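Local coordinates for protein rhino (Drosophila melanogaster, PDB 5XYV) that binds the N-terminal domain of Deadlock through its chromoshadow domain, probably as part of specifying germline piRNA clusters, at residues D15-M29 against A41-I55. Numbering follows the deposited sequence.
Sequences DKILHCYQMNDDLFM and AVHINDIKEAYPLQI
The imidazole of His43 is gripped at both nitrogens while its edge meets the face of the Phe28 ring. NE2 of His43 donates to the anti lone pair of Asp26 OD1, 2.9 Å away and tilted out of the imidazole plane; the N-H...O angle of 139° shows a bent bond. At the other ring nitrogen, ND1, the backbone N of Asn45 donates from somewhat outside the ring plane; held at both nitrogens, the imidazole has little freedom to turn. The ring planes of His43 and Phe28 stand at 90°, a T-shaped stack in which CD2 of His43 lies 3.8 Å from CZ of Phe28. With CG of His43 anti to its backbone N (chi1 -170°), the imidazole reaches back along strand 26-33 to Asp26.

Phe28 and His43 form a non-hydrogen-bonded antiparallel pair; beside it Met29 and Val42 form a hydrogen-bonded one, with an almost straight bond of 2.8 Å from Met29 N to Val42 O. Just past His43, Ile44 N donates to Leu27 O at 3.0 Å. On the sheet face bearing Met29, its CG packs 3.6 Å from CD1 of Ile47, and CD1 of Ile17 reaches CG1 of Ile55 at 3.9 Å, joining sheet to C-terminal helix as in chromoshadow domains. Phe28 also packs on Leu23 of a Deadlock chain.

Replacing His43 with alanine is likely to leave Asp26 OD1 and Asn45 N without this partner and the Phe28 face without its edge contact. Donation from NE2 with acceptance at ND1 is consistent with a neutral imidazole whose proton sits on NE2, where the carboxylate would probably favour it.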
loop_
_atom_site.group_PDB
_atom_site.type_symbol
_atom_site.label_atom_id
_atom_site.label_comp_id
_atom_site.label_asym_id
_atom_site.label_seq_id
_atom_site.Cartn_x
_atom_site.Cartn_y
_atom_site.Cartn_z
ATOM N N ASP B 15 13.765 -10.966 4.884
ATOM C CA ASP B 15 14.895 -10.064 4.724
ATOM C C ASP B 15 14.372 -8.760 4.137
ATOM O O ASP B 15 14.044 -7.823 4.883
ATOM C CB ASP B 15 15.978 -10.673 3.831
ATOM C CG ASP B 15 17.332 -9.998 4.004
ATOM O OD1 ASP B 15 17.571 -9.417 5.084
ATOM O OD2 ASP B 15 18.144 -10.057 3.056
ATOM N N LYS B 16 14.288 -8.709 2.808
ATOM C CA LYS B 16 13.764 -7.547 2.077
ATOM C C LYS B 16 12.478 -7.906 1.285
ATOM O O LYS B 16 12.291 -9.057 0.870
ATOM C CB LYS B 16 14.844 -6.976 1.120
ATOM C CG LYS B 16 16.216 -6.653 1.744
ATOM C CD LYS B 16 16.110 -6.218 3.196
ATOM C CE LYS B 16 17.434 -6.336 4.022
ATOM N NZ LYS B 16 18.418 -5.179 3.835
ATOM N N ILE B 17 11.602 -6.916 1.082
ATOM C CA ILE B 17 10.534 -6.997 0.079
ATOM C C ILE B 17 10.991 -6.225 -1.133
ATOM O O ILE B 17 11.132 -5.003 -1.054
ATOM C CB ILE B 17 9.199 -6.400 0.565
ATOM C CG1 ILE B 17 8.758 -7.053 1.878
ATOM C CG2 ILE B 17 8.127 -6.488 -0.535
ATOM C CD1 ILE B 17 7.324 -6.718 2.294
ATOM N N LEU B 18 11.236 -6.920 -2.242
ATOM C CA LEU B 18 11.805 -6.288 -3.431
ATOM C C LEU B 18 10.781 -5.653 -4.348
ATOM O O LEU B 18 11.083 -4.690 -5.048
ATOM C CB LEU B 18 12.609 -7.299 -4.248
ATOM C CG LEU B 18 13.626 -8.119 -3.474
ATOM C CD1 LEU B 18 14.354 -9.116 -4.378
ATOM C CD2 LEU B 18 14.599 -7.179 -2.751
ATOM N N HIS B 19 9.566 -6.183 -4.347
ATOM C CA HIS B 19 8.669 -5.898 -5.448
ATOM C C HIS B 19 7.302 -6.558 -5.199
ATOM O O HIS B 19 7.192 -7.414 -4.312
ATOM C CB HIS B 19 9.351 -6.387 -6.745
ATOM C CG HIS B 19 8.484 -6.363 -7.949
ATOM N ND1 HIS B 19 7.861 -5.213 -8.398
ATOM C CD2 HIS B 19 8.130 -7.341 -8.810
ATOM C CE1 HIS B 19 7.158 -5.493 -9.476
ATOM N NE2 HIS B 19 7.300 -6.784 -9.749
ATOM N N CYS B 20 6.258 -6.150 -5.925
ATOM C CA CYS B 20 4.981 -6.857 -5.822
ATOM C C CYS B 20 4.235 -6.890 -7.150
ATOM O O CYS B 20 4.547 -6.165 -8.073
ATOM C CB CYS B 20 4.068 -6.245 -4.749
ATOM S SG CYS B 20 3.438 -4.603 -5.125
ATOM N N TYR B 21 3.232 -7.750 -7.230
ATOM C CA TYR B 21 2.466 -7.883 -8.453
ATOM C C TYR B 21 1.028 -8.222 -8.112
ATOM O O TYR B 21 0.752 -9.103 -7.308
ATOM C CB TYR B 21 3.095 -8.940 -9.366
ATOM C CG TYR B 21 2.368 -9.139 -10.668
ATOM C CD1 TYR B 21 2.271 -8.108 -11.595
ATOM C CD2 TYR B 21 1.801 -10.372 -10.987
ATOM C CE1 TYR B 21 1.630 -8.295 -12.794
ATOM C CE2 TYR B 21 1.160 -10.565 -12.184
ATOM C CZ TYR B 21 1.072 -9.522 -13.085
ATOM O OH TYR B 21 0.423 -9.713 -14.282
ATOM N N GLN B 22 0.107 -7.483 -8.700
ATOM C CA GLN B 22 -1.285 -7.634 -8.365
ATOM C C GLN B 22 -1.929 -8.438 -9.482
ATOM O O GLN B 22 -1.591 -8.245 -10.646
ATOM C CB GLN B 22 -1.916 -6.257 -8.190
ATOM C CG GLN B 22 -3.311 -6.226 -7.623
ATOM C CD GLN B 22 -3.672 -4.830 -7.137
ATOM O OE1 GLN B 22 -3.467 -3.855 -7.849
ATOM N NE2 GLN B 22 -4.207 -4.731 -5.924
ATOM N N MET B 23 -2.821 -9.354 -9.115
ATOM C CA MET B 23 -3.549 -10.203 -10.052
ATOM C C MET B 23 -4.986 -10.281 -9.602
ATOM O O MET B 23 -5.314 -11.086 -8.730
ATOM C CB MET B 23 -2.944 -11.601 -10.109
ATOM C CG MET B 23 -1.612 -11.630 -10.762
ATOM S SD MET B 23 -0.798 -13.215 -10.611
ATOM C CE MET B 23 -1.906 -14.207 -11.600
ATOM N N ASN B 24 -5.839 -9.449 -10.196
ATOM C CA ASN B 24 -7.185 -9.260 -9.680
ATOM C C ASN B 24 -7.086 -8.844 -8.214
ATOM O O ASN B 24 -6.526 -7.792 -7.890
ATOM C CB ASN B 24 -8.029 -10.535 -9.823
ATOM C CG ASN B 24 -8.347 -10.865 -11.264
ATOM O OD1 ASN B 24 -8.100 -10.061 -12.163
ATOM N ND2 ASN B 24 -8.872 -12.066 -11.498
ATOM N N ASP B 25 -7.599 -9.700 -7.336
ATOM C CA ASP B 25 -7.654 -9.423 -5.906
ATOM C C ASP B 25 -6.482 -10.059 -5.171
ATOM O O ASP B 25 -6.332 -9.904 -3.961
ATOM C CB ASP B 25 -8.974 -9.932 -5.321
ATOM C CG ASP B 25 -10.178 -9.163 -5.837
ATOM O OD1 ASP B 25 -10.020 -7.978 -6.209
ATOM O OD2 ASP B 25 -11.282 -9.753 -5.869
ATOM N N ASP B 26 -5.656 -10.792 -5.905
ATOM C CA ASP B 26 -4.492 -11.413 -5.301
ATOM C C ASP B 26 -3.265 -10.541 -5.427
ATOM O O ASP B 26 -2.918 -10.090 -6.518
ATOM C CB ASP B 26 -4.225 -12.788 -5.924
ATOM C CG ASP B 26 -5.223 -13.814 -5.482
ATOM O OD1 ASP B 26 -5.263 -14.091 -4.265
ATOM O OD2 ASP B 26 -5.970 -14.328 -6.340
ATOM N N LEU B 27 -2.616 -10.298 -4.296
ATOM C CA LEU B 27 -1.385 -9.530 -4.284
ATOM C C LEU B 27 -0.257 -10.438 -3.843
ATOM O O LEU B 27 -0.316 -11.049 -2.771
ATOM C CB LEU B 27 -1.485 -8.310 -3.350
ATOM C CG LEU B 27 -0.313 -7.321 -3.302
ATOM C CD1 LEU B 27 0.031 -6.788 -4.685
ATOM C CD2 LEU B 27 -0.560 -6.159 -2.298
ATOM N N PHE B 28 0.776 -10.519 -4.673
ATOM C CA PHE B 28 1.949 -11.304 -4.330
ATOM C C PHE B 28 3.120 -10.382 -4.084
ATOM O O PHE B 28 3.248 -9.344 -4.746
ATOM C CB PHE B 28 2.272 -12.300 -5.434
ATOM C CG PHE B 28 1.332 -13.439 -5.480
ATOM C CD1 PHE B 28 1.586 -14.579 -4.741
ATOM C CD2 PHE B 28 0.187 -13.383 -6.265
ATOM C CE1 PHE B 28 0.713 -15.645 -4.773
ATOM C CE2 PHE B 28 -0.696 -14.447 -6.298
ATOM C CZ PHE B 28 -0.432 -15.572 -5.550
ATOM N N MET B 29 3.946 -10.762 -3.113
ATOM C CA MET B 29 5.149 -10.040 -2.785
ATOM C C MET B 29 6.340 -10.893 -3.149
ATOM O O MET B 29 6.318 -12.109 -2.949
ATOM C CB MET B 29 5.172 -9.683 -1.296
ATOM C CG MET B 29 3.805 -9.427 -0.698
ATOM S SD MET B 29 3.218 -7.770 -1.090
ATOM C CE MET B 29 4.467 -6.790 -0.241
ATOM N N ALA B 41 8.048 -15.683 -4.451
ATOM C CA ALA B 41 6.741 -15.057 -4.492
ATOM C C ALA B 41 5.946 -15.605 -3.318
ATOM O O ALA B 41 5.824 -16.824 -3.148
ATOM C CB ALA B 41 6.027 -15.322 -5.789
ATOM N N VAL B 42 5.398 -14.695 -2.527
ATOM C CA VAL B 42 4.666 -15.021 -1.324
ATOM C C VAL B 42 3.352 -14.275 -1.380
ATOM O O VAL B 42 3.348 -13.069 -1.620
ATOM C CB VAL B 42 5.474 -14.619 -0.085
ATOM C CG1 VAL B 42 4.573 -14.453 1.130
ATOM C CG2 VAL B 42 6.592 -15.627 0.154
ATOM N N HIS B 43 2.235 -14.966 -1.188
ATOM C CA HIS B 43 0.952 -14.260 -1.170
ATOM C C HIS B 43 0.918 -13.342 0.040
ATOM O O HIS B 43 1.477 -13.702 1.079
ATOM C CB HIS B 43 -0.228 -15.226 -1.145
ATOM C CG HIS B 43 -1.542 -14.557 -1.356
ATOM N ND1 HIS B 43 -2.274 -13.996 -0.324
ATOM C CD2 HIS B 43 -2.252 -14.314 -2.482
ATOM C CE1 HIS B 43 -3.381 -13.474 -0.804
ATOM N NE2 HIS B 43 -3.391 -13.645 -2.119
ATOM N N ILE B 44 0.290 -12.162 -0.087
ATOM C CA ILE B 44 0.385 -11.159 0.976
ATOM C C ILE B 44 -0.249 -11.701 2.238
ATOM O O ILE B 44 0.157 -11.340 3.347
ATOM C CB ILE B 44 -0.276 -9.789 0.599
ATOM C CG1 ILE B 44 0.007 -8.747 1.687
ATOM C CG2 ILE B 44 -1.788 -9.903 0.397
ATOM C CD1 ILE B 44 -0.408 -7.376 1.322
ATOM N N ASN B 45 -1.239 -12.578 2.084
ATOM C CA ASN B 45 -1.882 -13.177 3.249
ATOM C C ASN B 45 -0.921 -14.031 4.066
ATOM O O ASN B 45 -1.140 -14.250 5.252
ATOM C CB ASN B 45 -3.092 -14.019 2.835
ATOM C CG ASN B 45 -4.267 -13.171 2.364
ATOM O OD1 ASN B 45 -4.377 -11.996 2.703
ATOM N ND2 ASN B 45 -5.150 -13.773 1.579
ATOM N N ASP B 46 0.135 -14.526 3.428
ATOM C CA ASP B 46 1.071 -15.409 4.117
ATOM C C ASP B 46 2.049 -14.661 5.034
ATOM O O ASP B 46 2.707 -15.266 5.865
ATOM C CB ASP B 46 1.862 -16.246 3.102
ATOM C CG ASP B 46 1.006 -17.289 2.391
ATOM O OD1 ASP B 46 -0.057 -17.685 2.933
ATOM O OD2 ASP B 46 1.417 -17.725 1.290
ATOM N N ILE B 47 2.145 -13.349 4.871
ATOM C CA ILE B 47 3.098 -12.548 5.640
ATOM C C ILE B 47 2.481 -11.381 6.416
ATOM O O ILE B 47 3.171 -10.747 7.193
ATOM C CB ILE B 47 4.221 -11.985 4.729
ATOM C CG1 ILE B 47 3.623 -11.396 3.458
ATOM C CG2 ILE B 47 5.313 -13.021 4.478
ATOM C CD1 ILE B 47 4.662 -10.689 2.564
ATOM N N LYS B 48 1.203 -11.100 6.179
ATOM C CA LYS B 48 0.463 -10.042 6.877
ATOM C C LYS B 48 0.716 -9.978 8.373
ATOM O O LYS B 48 1.046 -8.919 8.910
ATOM C CB LYS B 48 -1.040 -10.225 6.674
ATOM C CG LYS B 48 -1.611 -9.370 5.616
ATOM C CD LYS B 48 -3.046 -9.738 5.395
ATOM C CE LYS B 48 -3.423 -9.286 4.026
ATOM N NZ LYS B 48 -4.776 -8.671 3.983
ATOM N N GLU B 49 0.538 -11.113 9.037
ATOM C CA GLU B 49 0.489 -11.152 10.489
ATOM C C GLU B 49 1.858 -11.322 11.126
ATOM O O GLU B 49 2.061 -10.966 12.287
ATOM C CB GLU B 49 -0.448 -12.279 10.930
ATOM C CG GLU B 49 -1.846 -12.171 10.308
ATOM C CD GLU B 49 -2.874 -13.023 11.029
ATOM O OE1 GLU B 49 -2.755 -14.267 11.020
ATOM O OE2 GLU B 49 -3.785 -12.431 11.641
ATOM N N ALA B 50 2.793 -11.872 10.364
ATOM C CA ALA B 50 4.165 -12.029 10.837
ATOM C C ALA B 50 4.968 -10.765 10.646
ATOM O O ALA B 50 5.818 -10.435 11.480
ATOM C CB ALA B 50 4.858 -13.211 10.103
ATOM N N TYR B 51 4.715 -10.050 9.546
ATOM C CA TYR B 51 5.547 -8.877 9.227
ATOM C C TYR B 51 4.798 -7.593 8.894
ATOM O O TYR B 51 5.146 -6.937 7.919
ATOM C CB TYR B 51 6.473 -9.211 8.046
ATOM C CG TYR B 51 7.314 -10.439 8.271
ATOM C CD1 TYR B 51 8.473 -10.373 9.031
ATOM C CD2 TYR B 51 6.949 -11.665 7.723
ATOM C CE1 TYR B 51 9.239 -11.497 9.253
ATOM C CE2 TYR B 51 7.708 -12.787 7.935
ATOM C CZ TYR B 51 8.855 -12.695 8.700
ATOM O OH TYR B 51 9.627 -13.815 8.905
ATOM N N PRO B 52 3.797 -7.214 9.706
ATOM C CA PRO B 52 2.947 -6.109 9.248
ATOM C C PRO B 52 3.691 -4.793 9.036
ATOM O O PRO B 52 3.445 -4.141 8.024
ATOM C CB PRO B 52 1.890 -5.976 10.366
ATOM C CG PRO B 52 2.489 -6.659 11.552
ATOM C CD PRO B 52 3.412 -7.706 11.043
ATOM N N LEU B 53 4.594 -4.420 9.933
ATOM C CA LEU B 53 5.253 -3.122 9.800
ATOM C C LEU B 53 6.248 -3.078 8.654
ATOM O O LEU B 53 6.485 -2.016 8.075
ATOM C CB LEU B 53 5.954 -2.716 11.098
ATOM C CG LEU B 53 5.081 -2.357 12.299
ATOM C CD1 LEU B 53 5.963 -2.114 13.504
ATOM C CD2 LEU B 53 4.268 -1.109 11.981
ATOM N N GLN B 54 6.844 -4.219 8.323
ATOM C CA GLN B 54 7.747 -4.246 7.180
ATOM C C GLN B 54 6.969 -4.093 5.876
ATOM O O GLN B 54 7.427 -3.434 4.948
ATOM C CB GLN B 54 8.575 -5.530 7.176
ATOM C CG GLN B 54 9.780 -5.449 8.081
ATOM C CD GLN B 54 10.593 -6.715 8.095
ATOM O OE1 GLN B 54 11.292 -7.027 7.131
ATOM N NE2 GLN B 54 10.545 -7.434 9.208
ATOM N N ILE B 55 5.788 -4.694 5.818
ATOM C CA ILE B 55 4.925 -4.594 4.651
ATOM C C ILE B 55 4.385 -3.170 4.488
ATOM O O ILE B 55 4.350 -2.644 3.381
ATOM C CB ILE B 55 3.738 -5.595 4.745
ATOM C CG1 ILE B 55 4.274 -7.027 4.761
ATOM C CG2 ILE B 55 2.752 -5.401 3.587
ATOM C CD1 ILE B 55 3.244 -8.079 5.065
HETATM O O HOH W 1 13.647 -7.398 8.072
#